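Local coordinates for protein sugar phosphate isomerase/epimerase (PDB 3L23) that probably acts as a sugar phosphate isomerase or epimerase, binding a magnesium ion in a xylose isomerase-like TIM barrel, at residues 262-266 / 267-271. Numbering follows the deposited sequence. Where two conformers were deposited one is given.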
# COMPACT_ATOMS: atom_id res chain seq x y z
N LYS A 262 5.02 11.58 15.20
CA LYS A 262 6.27 11.83 15.90
C LYS A 262 7.28 10.77 15.50
O LYS A 262 8.46 11.06 15.17
CB LYS A 262 6.03 11.81 17.40
CG LYS A 262 7.28 11.94 18.22
CD LYS A 262 6.97 12.29 19.65
CE LYS A 262 8.12 11.94 20.54
NZ LYS A 262 7.91 12.50 21.88
N GLN A 263 6.83 9.52 15.54
CA GLN A 263 7.72 8.42 15.22
C GLN A 263 8.12 8.42 13.73
O GLN A 263 9.26 8.11 13.40
CB GLN A 263 7.11 7.05 15.63
CG GLN A 263 8.16 5.95 15.61
CD GLN A 263 9.26 6.14 16.63
OE1 GLN A 263 8.98 6.37 17.84
NE2 GLN A 263 10.53 6.11 16.18
N MSE A 264 7.18 8.76 12.86
CA MSE A 264 7.43 8.83 11.43
C MSE A 264 8.60 9.81 11.13
O MSE A 264 9.55 9.46 10.39
CB MSE A 264 6.15 9.24 10.68
CG MSE A 264 6.26 9.11 9.17
SE MSE A 264 4.74 9.93 8.29
CE MSE A 264 5.34 11.69 8.38
N TYR A 265 8.55 10.99 11.75
CA TYR A 265 9.56 12.04 11.59
C TYR A 265 10.89 11.64 12.23
O TYR A 265 11.92 11.82 11.60
CB TYR A 265 9.05 13.39 12.12
CG TYR A 265 7.94 13.96 11.29
CD1 TYR A 265 8.06 14.09 9.91
CD2 TYR A 265 6.73 14.32 11.87
CE1 TYR A 265 7.00 14.57 9.14
CE2 TYR A 265 5.71 14.80 11.12
CZ TYR A 265 5.82 14.92 9.76
OH TYR A 265 4.72 15.41 9.04
N ALA A 266 10.86 11.04 13.42
CA ALA A 266 12.07 10.52 14.06
C ALA A 266 12.79 9.50 13.15
O ALA A 266 14.01 9.47 13.05
CB ALA A 266 11.75 9.87 15.40
N ASN A 267 12.00 8.68 12.48
CA ASN A 267 12.56 7.68 11.58
C ASN A 267 13.02 8.21 10.24
O ASN A 267 13.72 7.51 9.51
CB ASN A 267 11.53 6.59 11.30
CG ASN A 267 11.49 5.52 12.36
OD1 ASN A 267 11.73 5.78 13.53
ND2 ASN A 267 11.13 4.31 11.95
N GLY A 268 12.63 9.43 9.90
CA GLY A 268 12.96 10.00 8.59
C GLY A 268 12.13 9.44 7.44
O GLY A 268 12.57 9.49 6.28
N ILE A 269 10.95 8.93 7.73
CA ILE A 269 10.02 8.45 6.70
C ILE A 269 9.52 9.69 5.92
O ILE A 269 8.99 10.61 6.48
CB ILE A 269 8.88 7.62 7.31
CG1 ILE A 269 9.43 6.29 7.84
CG2 ILE A 269 7.81 7.36 6.25
CD1 ILE A 269 8.44 5.49 8.64
N LYS A 270 9.72 9.67 4.61
CA LYS A 270 9.45 10.81 3.72
C LYS A 270 8.15 10.70 2.91
O LYS A 270 7.86 11.59 2.12
CB LYS A 270 10.57 10.90 2.69
N ASP A 271 7.41 9.61 3.01
CA ASP A 271 6.20 9.50 2.24
C ASP A 271 5.11 8.80 3.03
O ASP A 271 5.35 7.79 3.66
CB ASP A 271 6.49 8.71 0.95
CG ASP A 271 7.38 9.51 -0.01
OD1 ASP A 271 6.91 10.58 -0.46
OD2 ASP A 271 8.51 9.05 -0.27
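Gln263 and Asn267, one turn apart at the end of helix 257-267, join their side-chain amides: Gln263 NE2 donates to Asn267 OD1 over 2.9 Å. The acceptor lies in the amide plane of Gln263; the two amide planes stand 78° apart. A bend at chi2 (65°) brings the Gln263 amide round so that NE2 faces Asn267 OD1. Both amides suit this place because each has a second bond to make, Gln263 OE1 with Gln232 NE2 and Asn267 ND2 with Met231 O. An alanine at Gln263 would probably leave Asn267 OD1 and Gln232 NE2 each without this mate, and the Asn267 amide held on the ND2 side by Met231 O.

Backbone bonds end the helix in a Schellman motif. Asn267 N still bonds Gln263 O, but Gly268 N turns back to Tyr265 O (3.0 Å) and Ile269 N to Met264 O (3.1 Å). Gly268 has a positive phi of 75°, which glycine adopts most readily.

The accompanying apolar contact is buried: the flexible chain of selenomethionine Met264 lays its CG against the branched CB of Ile269 at 3.5 Å. Ile269 and Gln263 also touch Met231 of helix 227-233, and the loop runs on into barrel strand 272-274, beside strand 238-243.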